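Local coordinates for protein ATPase BagA (Mycobacterium tuberculosis H37Rv, PDB 6BS3) that works with BagB in a heterodimeric ATPase complex that hydrolyses ATP, an activity required for resistance to nitric oxide and to elevated glycerol, at residues A[21-26]-A[143-148]; A[40-45]-A[52-57]; A[65-70]-A[325-330]; A[72-77]-A[95-100]; A[135-140]-A[170-175]. All blocks are in the same frame, centred on the assembly; numbering follows the deposited sequence.

Contact 1 (A[21-26]-A[143-148]); sequences VRLHLV and ETVVRL
R22 and V145 bring the backbones closest, their CA atoms 6.7 Å apart, where the approach to strand 23-28 passes the last turn of helix 130-146. The guanidinium of R22 reaches the helix end-on, and both terminal nitrogens donate to one atom: NH1 lies 2.8 Å and NH2 2.9 Å from V145 O. The oxygen sits near the guanidinium plane, but the forked grip bends both bonds, to about 140° at hydrogen. NH2 lies on a carbonyl lone pair, while NH1 is tilted 32° out of the carbonyl plane. Bends at chi2 and chi3 fold the arginine back to this position. Arginine suits the end of a helix, where the backbone carbonyls turn outward and the helix dipole would probably favour a cation. Here the helix packs on the parallel strands of a P-loop NTPase sheet, of which 23-28 is an inner strand. NH2 of R22 also donates a hydrogen bond to Y156 O, just before the neighbouring strand 158-162. Beside the polar grip, V145 CG2 meets L23 CB at 4.0 Å, the two side chains crossing at about a right angle. Branched V145 thus offers CG2 to the leucine and CG1 to R22 NH1, at 3.9 Å.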
# COMPACT_ATOMS: atom_id res chain seq x y z
N VAL A 21 1.18 -19.26 21.86
CA VAL A 21 0.47 -19.08 20.58
C VAL A 21 1.14 -19.95 19.48
O VAL A 21 2.36 -19.90 19.31
CB VAL A 21 0.40 -17.57 20.17
CG1 VAL A 21 -0.06 -17.39 18.73
CG2 VAL A 21 -0.51 -16.78 21.11
N ARG A 22 0.32 -20.71 18.73
CA ARG A 22 0.73 -21.57 17.62
C ARG A 22 0.48 -20.88 16.28
O ARG A 22 1.14 -21.21 15.29
CB ARG A 22 -0.06 -22.89 17.63
CG ARG A 22 0.02 -23.73 18.92
CD ARG A 22 1.09 -24.84 19.00
NE ARG A 22 1.60 -25.34 17.71
CZ ARG A 22 0.87 -26.03 16.84
NH1 ARG A 22 -0.41 -26.28 17.08
NH2 ARG A 22 1.41 -26.42 15.69
N LEU A 23 -0.51 -19.96 16.22
CA LEU A 23 -0.87 -19.25 14.98
C LEU A 23 -0.71 -17.76 15.12
O LEU A 23 -1.49 -17.13 15.82
CB LEU A 23 -2.30 -19.62 14.50
CG LEU A 23 -2.86 -18.81 13.31
CD1 LEU A 23 -2.02 -19.01 12.04
CD2 LEU A 23 -4.35 -19.10 13.08
N HIS A 24 0.28 -17.19 14.40
CA HIS A 24 0.55 -15.75 14.43
C HIS A 24 0.12 -15.11 13.13
O HIS A 24 0.59 -15.51 12.07
CB HIS A 24 2.05 -15.44 14.68
CG HIS A 24 2.54 -15.93 16.00
ND1 HIS A 24 2.54 -15.11 17.13
CD2 HIS A 24 3.03 -17.14 16.35
CE1 HIS A 24 3.02 -15.85 18.11
NE2 HIS A 24 3.33 -17.08 17.69
N LEU A 25 -0.80 -14.14 13.21
CA LEU A 25 -1.26 -13.47 12.00
C LEU A 25 -0.67 -12.07 11.98
O LEU A 25 -0.84 -11.33 12.95
CB LEU A 25 -2.80 -13.46 11.92
CG LEU A 25 -3.52 -14.81 11.86
CD1 LEU A 25 -4.88 -14.73 12.55
CD2 LEU A 25 -3.76 -15.24 10.42
N VAL A 26 0.07 -11.73 10.92
CA VAL A 26 0.75 -10.44 10.79
C VAL A 26 0.01 -9.56 9.78
O VAL A 26 0.06 -9.80 8.56
CB VAL A 26 2.28 -10.56 10.49
CG1 VAL A 26 2.96 -9.20 10.48
CG2 VAL A 26 2.97 -11.49 11.50
N GLU A 143 -5.17 -26.36 8.87
CA GLU A 143 -4.59 -27.69 8.60
C GLU A 143 -3.09 -27.72 8.97
O GLU A 143 -2.63 -28.72 9.49
CB GLU A 143 -4.84 -28.09 7.12
CG GLU A 143 -4.42 -29.52 6.75
CD GLU A 143 -2.94 -29.75 6.49
OE1 GLU A 143 -2.28 -28.84 5.94
OE2 GLU A 143 -2.43 -30.84 6.85
N THR A 144 -2.34 -26.62 8.71
CA THR A 144 -0.91 -26.55 9.03
C THR A 144 -0.67 -26.46 10.53
O THR A 144 0.33 -27.01 11.02
CB THR A 144 -0.20 -25.42 8.26
OG1 THR A 144 -0.61 -24.16 8.78
CG2 THR A 144 -0.44 -25.50 6.74
N VAL A 145 -1.57 -25.78 11.26
CA VAL A 145 -1.56 -25.56 12.72
C VAL A 145 -1.81 -26.86 13.50
O VAL A 145 -1.11 -27.12 14.47
CB VAL A 145 -2.59 -24.47 13.13
CG1 VAL A 145 -2.69 -24.32 14.66
CG2 VAL A 145 -2.30 -23.12 12.48
N VAL A 146 -2.85 -27.64 13.12
CA VAL A 146 -3.29 -28.85 13.84
C VAL A 146 -2.59 -30.13 13.36
O VAL A 146 -2.80 -31.17 13.99
CB VAL A 146 -4.84 -29.02 13.85
CG1 VAL A 146 -5.55 -27.73 14.30
CG2 VAL A 146 -5.38 -29.48 12.49
N ARG A 147 -1.76 -30.06 12.29
CA ARG A 147 -1.05 -31.24 11.77
C ARG A 147 -0.10 -31.89 12.80
O ARG A 147 0.77 -31.22 13.37
CB ARG A 147 -0.32 -30.96 10.45
CG ARG A 147 0.05 -32.26 9.70
CD ARG A 147 0.89 -32.03 8.47
NE ARG A 147 0.36 -30.98 7.60
CZ ARG A 147 1.10 -30.08 6.97
NH1 ARG A 147 2.42 -30.08 7.12
NH2 ARG A 147 0.53 -29.16 6.21
N LEU A 148 -0.27 -33.21 12.99
CA LEU A 148 0.53 -34.02 13.90
C LEU A 148 1.44 -34.98 13.14
O LEU A 148 1.12 -35.40 12.03
CB LEU A 148 -0.36 -34.80 14.89
CG LEU A 148 -1.35 -33.97 15.75
CD1 LEU A 148 -2.28 -34.89 16.54
CD2 LEU A 148 -0.63 -32.99 16.68

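Contact 2 (A[40-45]-A[52-57]); sequences ALALTL and VLLVEV
Carbonyl oxygen A40 O accepts two bonds from T44, from N at 3.1 Å and from OG1 at 2.7 Å, on helix 34-46, which packs A42 against V52 and L54, and L45 against V52. The two donors reach that oxygen from opposite faces of its plane, so the threonine hydroxyl doubles an ordinary helical bond; OG1 is also hydrogen-bonded to S331 OG of helix 324-336. Helix 34-46 follows the P-loop and is the connection of a beta-alpha-beta crossover: it returns antiparallel to strand 51-56 (172° between the directions of 40-45 and 52-56, whose axes come within 8.3 Å), and the two strands it joins are separated in the sheet by strand 158-162. A42 faces this sheet. Its single methyl keeps the helix close to the strand, with A42 CB 3.9 Å from V52 CG1 and 4.3 Å from L54 CB. V52 straddles the helix surface with its two methyls: CG1 lies against A42, CG2 against L45. The apolar residues suit a buried interface in which no hydrogen bond passes between helix and strand. At the far end of the strand the carboxylate oxygens of E56 accept hydrogen bonds from the backbone amides of G62 and I63, at the start of helix 62-66. Where V52 meets the helix backbone, its CG2 comes to 3.6 Å from L45 C, the carbonyl carbon whose oxygen is hydrogen-bonded to R50 NE.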
# COMPACT_ATOMS: atom_id res chain seq x y z
N ALA A 40 10.86 -12.10 9.72
CA ALA A 40 11.74 -11.87 10.89
C ALA A 40 11.15 -12.54 12.15
O ALA A 40 11.91 -13.07 12.95
CB ALA A 40 11.94 -10.38 11.11
N LEU A 41 9.80 -12.53 12.30
CA LEU A 41 9.10 -13.18 13.40
C LEU A 41 9.28 -14.70 13.32
O LEU A 41 9.58 -15.33 14.33
CB LEU A 41 7.59 -12.78 13.44
CG LEU A 41 6.72 -13.49 14.52
CD1 LEU A 41 7.30 -13.31 15.92
CD2 LEU A 41 5.26 -13.06 14.45
N ALA A 42 9.14 -15.27 12.11
CA ALA A 42 9.31 -16.71 11.83
C ALA A 42 10.71 -17.15 12.22
O ALA A 42 10.84 -18.19 12.87
CB ALA A 42 9.05 -17.00 10.35
N LEU A 43 11.75 -16.34 11.87
CA LEU A 43 13.16 -16.59 12.22
C LEU A 43 13.34 -16.59 13.72
O LEU A 43 14.05 -17.45 14.24
CB LEU A 43 14.13 -15.58 11.57
CG LEU A 43 14.35 -15.69 10.04
CD1 LEU A 43 15.03 -14.44 9.47
CD2 LEU A 43 15.17 -16.95 9.68
N THR A 44 12.68 -15.65 14.42
CA THR A 44 12.77 -15.50 15.87
C THR A 44 12.18 -16.72 16.59
O THR A 44 12.78 -17.22 17.52
CB THR A 44 12.11 -14.18 16.35
OG1 THR A 44 12.62 -13.08 15.60
CG2 THR A 44 12.35 -13.92 17.81
N LEU A 45 11.01 -17.19 16.14
CA LEU A 45 10.31 -18.31 16.75
C LEU A 45 10.95 -19.66 16.42
O LEU A 45 10.75 -20.59 17.19
CB LEU A 45 8.81 -18.28 16.38
CG LEU A 45 8.02 -17.02 16.85
CD1 LEU A 45 6.62 -17.08 16.37
CD2 LEU A 45 8.05 -16.87 18.39
N VAL A 52 9.33 -23.65 12.15
CA VAL A 52 8.26 -22.67 11.94
C VAL A 52 7.85 -22.59 10.45
O VAL A 52 8.70 -22.65 9.56
CB VAL A 52 8.65 -21.28 12.54
CG1 VAL A 52 7.66 -20.18 12.15
CG2 VAL A 52 8.77 -21.37 14.07
N LEU A 53 6.53 -22.49 10.19
CA LEU A 53 6.01 -22.34 8.84
C LEU A 53 5.62 -20.87 8.58
O LEU A 53 4.83 -20.29 9.34
CB LEU A 53 4.82 -23.30 8.55
CG LEU A 53 4.28 -23.29 7.10
CD1 LEU A 53 5.30 -23.87 6.11
CD2 LEU A 53 3.00 -24.05 7.01
N LEU A 54 6.18 -20.28 7.51
CA LEU A 54 5.87 -18.92 7.06
C LEU A 54 4.88 -19.03 5.87
O LEU A 54 5.21 -19.61 4.83
CB LEU A 54 7.17 -18.17 6.66
CG LEU A 54 7.03 -16.76 6.09
CD1 LEU A 54 6.37 -15.78 7.11
CD2 LEU A 54 8.37 -16.26 5.56
N VAL A 55 3.65 -18.52 6.05
CA VAL A 55 2.54 -18.63 5.09
C VAL A 55 2.13 -17.30 4.45
O VAL A 55 1.96 -16.31 5.16
CB VAL A 55 1.31 -19.29 5.79
CG1 VAL A 55 0.13 -19.47 4.83
CG2 VAL A 55 1.68 -20.61 6.46
N GLU A 56 1.95 -17.27 3.12
CA GLU A 56 1.39 -16.09 2.44
C GLU A 56 0.11 -16.52 1.71
O GLU A 56 0.02 -17.66 1.26
CB GLU A 56 2.40 -15.34 1.57
CG GLU A 56 2.79 -16.06 0.30
CD GLU A 56 3.67 -15.19 -0.56
OE1 GLU A 56 4.79 -15.64 -0.90
OE2 GLU A 56 3.27 -14.04 -0.86
N VAL A 57 -0.92 -15.66 1.66
CA VAL A 57 -2.26 -16.06 1.19
C VAL A 57 -2.83 -15.29 -0.04
O VAL A 57 -3.94 -15.59 -0.47
CB VAL A 57 -3.26 -15.97 2.39
CG1 VAL A 57 -2.79 -16.80 3.60
CG2 VAL A 57 -3.49 -14.52 2.81

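Contact 3 (A[65-70]-A[325-330]); sequences QLFDVP and GSLYEL
One methyl, CD1 of L327, makes every close contact with L66 and F67, and around it the packing is tight. It lies 3.9 Å from F67 CZ and 4.1 Å from L66 CG. It makes an off-centre CH-pi contact with the F67 ring, 4.3 Å from the centroid and 28° from the ring normal, coming in obliquely and displaced toward the CZ and CE2 atoms. With CG of L327 anti to its carbonyl carbon (chi1 -70°), the side chain extends from helix 324-336 into the notch between the other two. Leucine suits this place because its branched end offers a methyl that can meet an aliphatic carbon and an aromatic ring together. L66 arrives from the last turn of helix 62-66 and F67 from just beyond it, where a Schellman motif ends the helix at D68, with positive phi. That turn carries the chain outward: D68, V69 and P70 are exposed, and none of them approaches the second segment. On helix 324-336, G325 and E329 are likewise exposed. The inner side is fastened to the rest of the ATPase fold: L66 packs on A39 and L327 on L43 of the helix after the P-loop, F67 on I79 and A80 of strand 77-82, and Y328 OH is hydrogen-bonded to T81 O. L330 lies on ADP itself. With no hydrogen bond between the segments, the junction of these two helices near the nucleotide rests on dispersion and the exclusion of water, with no polar group committed across it.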
# COMPACT_ATOMS: atom_id res chain seq x y z
N GLN A 65 10.06 -13.14 -3.37
CA GLN A 65 10.56 -11.78 -3.60
C GLN A 65 11.46 -11.33 -2.45
O GLN A 65 12.53 -10.76 -2.69
CB GLN A 65 9.37 -10.83 -3.78
CG GLN A 65 9.75 -9.47 -4.37
CD GLN A 65 8.63 -8.46 -4.30
OE1 GLN A 65 7.98 -8.28 -3.26
NE2 GLN A 65 8.41 -7.75 -5.40
N LEU A 66 11.05 -11.60 -1.20
CA LEU A 66 11.81 -11.26 0.00
C LEU A 66 13.14 -12.03 0.07
O LEU A 66 14.16 -11.45 0.40
CB LEU A 66 10.93 -11.59 1.22
CG LEU A 66 11.37 -11.13 2.59
CD1 LEU A 66 11.58 -9.64 2.63
CD2 LEU A 66 10.32 -11.50 3.61
N PHE A 67 13.12 -13.34 -0.26
CA PHE A 67 14.32 -14.19 -0.23
C PHE A 67 15.10 -14.16 -1.55
O PHE A 67 16.12 -14.85 -1.68
CB PHE A 67 13.96 -15.63 0.21
CG PHE A 67 13.68 -15.70 1.70
CD1 PHE A 67 12.41 -15.45 2.20
CD2 PHE A 67 14.71 -15.93 2.60
CE1 PHE A 67 12.17 -15.46 3.57
CE2 PHE A 67 14.47 -15.96 3.97
CZ PHE A 67 13.20 -15.73 4.45
N ASP A 68 14.66 -13.31 -2.49
CA ASP A 68 15.26 -13.11 -3.82
C ASP A 68 15.45 -14.46 -4.60
O ASP A 68 16.53 -14.77 -5.13
CB ASP A 68 16.56 -12.26 -3.71
CG ASP A 68 17.04 -11.72 -5.04
OD1 ASP A 68 16.19 -11.54 -5.95
OD2 ASP A 68 18.27 -11.48 -5.19
N VAL A 69 14.38 -15.28 -4.62
CA VAL A 69 14.38 -16.58 -5.29
C VAL A 69 13.23 -16.64 -6.31
O VAL A 69 12.27 -15.88 -6.15
CB VAL A 69 14.32 -17.81 -4.32
CG1 VAL A 69 15.64 -18.02 -3.59
CG2 VAL A 69 13.12 -17.75 -3.36
N PRO A 70 13.29 -17.56 -7.30
CA PRO A 70 12.16 -17.71 -8.24
C PRO A 70 10.83 -18.06 -7.54
O PRO A 70 10.85 -18.49 -6.38
CB PRO A 70 12.61 -18.88 -9.14
CG PRO A 70 14.05 -18.94 -9.01
CD PRO A 70 14.37 -18.51 -7.62
N GLY A 325 20.51 -10.65 5.42
CA GLY A 325 21.18 -10.17 6.63
C GLY A 325 20.33 -9.22 7.45
O GLY A 325 20.40 -9.26 8.68
N SER A 326 19.51 -8.38 6.78
CA SER A 326 18.57 -7.42 7.40
C SER A 326 17.47 -8.16 8.12
O SER A 326 17.05 -7.70 9.17
CB SER A 326 17.92 -6.51 6.35
OG SER A 326 18.91 -5.80 5.63
N LEU A 327 17.01 -9.30 7.57
CA LEU A 327 15.98 -10.13 8.22
C LEU A 327 16.49 -10.69 9.55
O LEU A 327 15.73 -10.73 10.52
CB LEU A 327 15.46 -11.27 7.33
CG LEU A 327 14.62 -10.89 6.14
CD1 LEU A 327 14.31 -12.13 5.29
CD2 LEU A 327 13.34 -10.16 6.57
N TYR A 328 17.78 -11.07 9.58
CA TYR A 328 18.42 -11.57 10.80
C TYR A 328 18.60 -10.45 11.82
O TYR A 328 18.36 -10.71 12.99
CB TYR A 328 19.71 -12.34 10.49
CG TYR A 328 19.43 -13.71 9.91
CD1 TYR A 328 19.23 -14.82 10.74
CD2 TYR A 328 19.27 -13.89 8.54
CE1 TYR A 328 18.96 -16.08 10.21
CE2 TYR A 328 18.96 -15.14 8.00
CZ TYR A 328 18.83 -16.24 8.83
OH TYR A 328 18.55 -17.46 8.29
N GLU A 329 18.90 -9.20 11.39
CA GLU A 329 19.01 -8.04 12.30
C GLU A 329 17.65 -7.71 12.92
O GLU A 329 17.58 -7.39 14.10
CB GLU A 329 19.54 -6.77 11.58
CG GLU A 329 20.95 -6.91 11.04
CD GLU A 329 21.41 -5.81 10.09
OE1 GLU A 329 20.67 -4.81 9.91
OE2 GLU A 329 22.52 -5.95 9.53
N LEU A 330 16.57 -7.79 12.12
CA LEU A 330 15.22 -7.53 12.63
C LEU A 330 14.76 -8.64 13.58
O LEU A 330 14.12 -8.34 14.58
CB LEU A 330 14.21 -7.28 11.50
CG LEU A 330 14.45 -6.06 10.61
CD1 LEU A 330 13.48 -6.07 9.44
CD2 LEU A 330 14.29 -4.73 11.39

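Contact 4 (A[72-77]-A[95-100]); sequences LPYQEL and IEAAFL
CG of Y74 stands anti to the backbone N (chi1 -172°), which carries the phenol across to A97 and A98, and chi2 of 45° turns the ring so that its CD2 and CE2 atoms come next to the helix. CD2 lies 3.6 Å from A97 CB, the closest approach of the two segments, and CE2 is 4.1 Å from the same methyl. Further along the phenol, OH lies 3.9 Å from A98 CB. Two consecutive alanines suit this place, since their small side chains let a flat aromatic group come close to the first turn of helix 95-107. The tyrosine projects from the centre of an inverse gamma turn, in which Q75 N donates to P73 O at 2.9 Å; this tight bend belongs to the loop between helix 62-66 and strand 77-82, the outermost strand on that side of the ATPase sheet within this chain. In sequence the antiparallel strands 77-82 and 86-92 lead from this loop to helix 95-107, and Y74 also rests on L91 of the second strand. Tyrosine serves here as an amphipathic group: its ring meets methyls, while its hydroxyl is hydrogen-bonded to E101 OE1, one turn further along the same helix. Behind the alanines, the other side of helix 95-107 carries I95, which packs on L136 and L137 of helix 130-146, and F99, which also reaches an apolar side chain of the partner protein chain.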
# COMPACT_ATOMS: atom_id res chain seq x y z
N LEU A 72 7.79 -19.70 -5.73
CA LEU A 72 7.67 -20.94 -4.96
C LEU A 72 6.45 -21.78 -5.39
O LEU A 72 5.37 -21.23 -5.60
CB LEU A 72 7.58 -20.64 -3.44
CG LEU A 72 8.79 -19.97 -2.78
CD1 LEU A 72 8.47 -19.61 -1.35
CD2 LEU A 72 10.01 -20.85 -2.79
N PRO A 73 6.60 -23.12 -5.45
CA PRO A 73 5.44 -23.96 -5.79
C PRO A 73 4.55 -24.19 -4.57
O PRO A 73 4.89 -23.80 -3.45
CB PRO A 73 6.09 -25.26 -6.29
CG PRO A 73 7.37 -25.34 -5.51
CD PRO A 73 7.82 -23.94 -5.24
N TYR A 74 3.40 -24.85 -4.78
CA TYR A 74 2.49 -25.15 -3.68
C TYR A 74 2.99 -26.36 -2.87
O TYR A 74 2.48 -27.46 -3.03
CB TYR A 74 1.04 -25.29 -4.19
CG TYR A 74 -0.00 -25.40 -3.09
CD1 TYR A 74 0.02 -24.55 -1.98
CD2 TYR A 74 -1.05 -26.31 -3.19
CE1 TYR A 74 -0.95 -24.63 -0.98
CE2 TYR A 74 -2.05 -26.37 -2.22
CZ TYR A 74 -1.99 -25.54 -1.11
OH TYR A 74 -2.95 -25.66 -0.15
N GLN A 75 4.03 -26.15 -2.04
CA GLN A 75 4.71 -27.14 -1.20
C GLN A 75 5.36 -26.41 -0.05
O GLN A 75 5.84 -25.29 -0.24
CB GLN A 75 5.86 -27.85 -1.96
CG GLN A 75 5.48 -28.82 -3.06
CD GLN A 75 6.68 -29.16 -3.91
OE1 GLN A 75 7.71 -29.67 -3.43
NE2 GLN A 75 6.58 -28.90 -5.22
N GLU A 76 5.48 -27.07 1.12
CA GLU A 76 6.16 -26.50 2.29
C GLU A 76 7.64 -26.80 2.12
O GLU A 76 8.01 -27.97 2.07
CB GLU A 76 5.61 -27.08 3.59
CG GLU A 76 4.16 -26.71 3.81
CD GLU A 76 3.37 -27.69 4.64
OE1 GLU A 76 3.94 -28.36 5.53
OE2 GLU A 76 2.14 -27.77 4.41
N LEU A 77 8.46 -25.76 1.93
CA LEU A 77 9.89 -25.97 1.63
C LEU A 77 10.77 -25.16 2.53
O LEU A 77 10.42 -24.02 2.85
CB LEU A 77 10.19 -25.62 0.15
CG LEU A 77 9.52 -26.45 -0.96
CD1 LEU A 77 9.43 -25.66 -2.25
CD2 LEU A 77 10.23 -27.78 -1.19
N ILE A 95 -4.17 -20.66 -4.58
CA ILE A 95 -5.63 -20.75 -4.40
C ILE A 95 -6.28 -21.72 -5.40
O ILE A 95 -7.21 -22.44 -5.04
CB ILE A 95 -6.34 -19.34 -4.37
CG1 ILE A 95 -7.75 -19.43 -3.76
CG2 ILE A 95 -6.38 -18.66 -5.75
CD1 ILE A 95 -7.80 -19.68 -2.31
N GLU A 96 -5.76 -21.76 -6.64
CA GLU A 96 -6.24 -22.63 -7.70
C GLU A 96 -6.01 -24.10 -7.33
O GLU A 96 -6.96 -24.88 -7.34
CB GLU A 96 -5.61 -22.23 -9.04
CG GLU A 96 -5.86 -23.21 -10.17
CD GLU A 96 -5.88 -22.59 -11.56
OE1 GLU A 96 -6.18 -23.34 -12.51
OE2 GLU A 96 -5.60 -21.38 -11.70
N ALA A 97 -4.78 -24.44 -6.89
CA ALA A 97 -4.43 -25.79 -6.43
C ALA A 97 -5.17 -26.15 -5.13
O ALA A 97 -5.57 -27.31 -4.97
CB ALA A 97 -2.92 -25.93 -6.25
N ALA A 98 -5.40 -25.16 -4.22
CA ALA A 98 -6.15 -25.36 -2.97
C ALA A 98 -7.63 -25.67 -3.26
O ALA A 98 -8.22 -26.50 -2.58
CB ALA A 98 -6.03 -24.15 -2.04
N PHE A 99 -8.20 -25.04 -4.30
CA PHE A 99 -9.59 -25.30 -4.73
C PHE A 99 -9.76 -26.73 -5.28
O PHE A 99 -10.74 -27.39 -4.94
CB PHE A 99 -10.09 -24.22 -5.71
CG PHE A 99 -11.54 -24.36 -6.13
CD1 PHE A 99 -12.54 -24.56 -5.19
CD2 PHE A 99 -11.91 -24.29 -7.47
CE1 PHE A 99 -13.88 -24.72 -5.58
CE2 PHE A 99 -13.24 -24.42 -7.86
CZ PHE A 99 -14.22 -24.63 -6.91
N LEU A 100 -8.78 -27.23 -6.08
CA LEU A 100 -8.76 -28.60 -6.63
C LEU A 100 -8.61 -29.64 -5.52
O LEU A 100 -9.26 -30.68 -5.56
CB LEU A 100 -7.64 -28.79 -7.68
CG LEU A 100 -7.60 -27.87 -8.90
CD1 LEU A 100 -6.49 -28.29 -9.83
CD2 LEU A 100 -8.88 -27.91 -9.66

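Contact 5 (A[135-140]-A[170-175]); sequences VLLTGK and ARFLDV
T138 and F172, with L137 beside them, carry most of the surface buried between helix 130-146 and the end of helix 169-172, a short helix that follows strand 158-162 among the helices flanking the P-loop NTPase sheet. The methyl CG2 of T138 lies over one face of the F172 ring, 4.0 Å from its centroid and 20° off the ring normal, a CH-pi contact displaced toward CZ. L137 approaches the same ring differently: its CB sits in the ring plane at the edge, 3.8 Å from CE1, and the two side chains cross at about a right angle. F172 holds its CG anti to the backbone N (chi1 174°), which carries the ring across to helix 130-146. T138 CG2 also touches the backbone of F172, 3.5 Å from its carbonyl oxygen. Threonine suits a buried helix surface because OG1 turns back to bond D134 O in its own helix, while the methyl is presented to the aromatic ring. Past F172, D174 takes the N-cap position of helix 175-179. From there V175 packs with T138 against V195 of helix 188-200. Since carbon atoms meet the ring on a face and at an edge, and no hydrogen bond joins the segments, the contact depends on shape and hydrophobic burial.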
# COMPACT_ATOMS: atom_id res chain seq x y z
N VAL A 135 -12.45 -19.27 2.81
CA VAL A 135 -12.70 -20.61 3.37
C VAL A 135 -11.50 -21.51 3.03
O VAL A 135 -11.00 -22.22 3.90
CB VAL A 135 -14.06 -21.21 2.89
CG1 VAL A 135 -14.11 -22.74 3.03
CG2 VAL A 135 -15.24 -20.57 3.62
N LEU A 136 -11.04 -21.48 1.77
CA LEU A 136 -9.90 -22.28 1.31
C LEU A 136 -8.62 -21.90 2.04
O LEU A 136 -7.89 -22.79 2.46
CB LEU A 136 -9.70 -22.14 -0.22
CG LEU A 136 -10.82 -22.68 -1.11
CD1 LEU A 136 -10.61 -22.28 -2.56
CD2 LEU A 136 -10.96 -24.19 -0.99
N LEU A 137 -8.37 -20.58 2.20
CA LEU A 137 -7.16 -20.02 2.81
C LEU A 137 -7.09 -20.24 4.31
O LEU A 137 -6.07 -20.75 4.76
CB LEU A 137 -6.97 -18.53 2.46
CG LEU A 137 -6.83 -18.20 0.98
CD1 LEU A 137 -7.04 -16.72 0.71
CD2 LEU A 137 -5.49 -18.68 0.43
N THR A 138 -8.14 -19.88 5.07
CA THR A 138 -8.16 -20.06 6.53
C THR A 138 -8.22 -21.56 6.87
O THR A 138 -7.71 -21.98 7.92
CB THR A 138 -9.33 -19.29 7.20
OG1 THR A 138 -10.57 -19.80 6.70
CG2 THR A 138 -9.24 -17.77 7.00
N GLY A 139 -8.85 -22.34 6.00
CA GLY A 139 -8.96 -23.79 6.16
C GLY A 139 -7.62 -24.47 6.01
O GLY A 139 -7.30 -25.38 6.77
N LYS A 140 -6.79 -24.01 5.06
CA LYS A 140 -5.44 -24.54 4.83
C LYS A 140 -4.51 -24.12 5.97
O LYS A 140 -3.69 -24.91 6.40
CB LYS A 140 -4.88 -24.10 3.46
CG LYS A 140 -3.45 -24.59 3.16
CD LYS A 140 -3.35 -26.10 3.10
CE LYS A 140 -1.92 -26.57 3.06
NZ LYS A 140 -1.83 -28.05 3.19
N ALA A 170 -10.29 -8.20 9.04
CA ALA A 170 -11.49 -8.59 9.80
C ALA A 170 -12.41 -9.47 8.97
O ALA A 170 -12.82 -10.51 9.47
CB ALA A 170 -12.22 -7.36 10.34
N ARG A 171 -12.66 -9.11 7.70
CA ARG A 171 -13.45 -9.90 6.75
C ARG A 171 -12.78 -11.25 6.44
O ARG A 171 -13.47 -12.28 6.40
CB ARG A 171 -13.71 -9.08 5.46
CG ARG A 171 -14.38 -9.86 4.29
CD ARG A 171 -15.82 -10.30 4.57
NE ARG A 171 -16.68 -9.18 4.97
CZ ARG A 171 -17.45 -8.49 4.13
NH1 ARG A 171 -17.51 -8.81 2.84
NH2 ARG A 171 -18.19 -7.48 4.58
N PHE A 172 -11.45 -11.26 6.26
CA PHE A 172 -10.68 -12.49 6.01
C PHE A 172 -10.87 -13.54 7.11
O PHE A 172 -10.90 -14.74 6.83
CB PHE A 172 -9.19 -12.17 5.82
CG PHE A 172 -8.28 -13.38 5.68
CD1 PHE A 172 -8.32 -14.17 4.53
CD2 PHE A 172 -7.38 -13.71 6.68
CE1 PHE A 172 -7.48 -15.28 4.40
CE2 PHE A 172 -6.53 -14.82 6.55
CZ PHE A 172 -6.59 -15.60 5.41
N LEU A 173 -10.99 -13.08 8.38
CA LEU A 173 -11.16 -13.97 9.54
C LEU A 173 -12.62 -14.15 9.94
O LEU A 173 -12.90 -14.80 10.94
CB LEU A 173 -10.29 -13.49 10.72
CG LEU A 173 -8.78 -13.38 10.41
CD1 LEU A 173 -8.07 -12.56 11.46
CD2 LEU A 173 -8.14 -14.75 10.19
N ASP A 174 -13.55 -13.63 9.13
CA ASP A 174 -14.98 -13.76 9.38
C ASP A 174 -15.50 -15.04 8.70
O ASP A 174 -16.04 -15.00 7.59
CB ASP A 174 -15.72 -12.49 8.94
CG ASP A 174 -17.12 -12.32 9.51
OD1 ASP A 174 -17.68 -13.31 10.04
OD2 ASP A 174 -17.66 -11.20 9.40
N VAL A 175 -15.28 -16.18 9.37
CA VAL A 175 -15.64 -17.53 8.91
C VAL A 175 -17.16 -17.68 8.68
O VAL A 175 -17.57 -18.31 7.71
CB VAL A 175 -15.03 -18.62 9.84
CG1 VAL A 175 -15.26 -20.03 9.30
CG2 VAL A 175 -13.55 -18.37 10.06

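Contacts 1 and 2 lie directly on the mainly parallel sheet of the P-loop domain; contacts 3, 4 and 5 join the helices and loops around it. Contacts 1 and 2 lie 11 Å apart between centres and meet where H24 packs on L41 and L45. Contact 2 leads to contact 3, 12 Å away, through L43 on L327 and Y328, on the nucleotide side. Contacts 1 and 5 share helix 130-146, and contacts 4 and 5 meet where I95 packs on L137. A salt bridge from R147 to E76 ties contact 1 to contact 4. Along the chain, contacts 2 and 4 are nested inside contact 1; contact 3, which crosses contact 1, brings helix 324-336 back to early elements beside ADP.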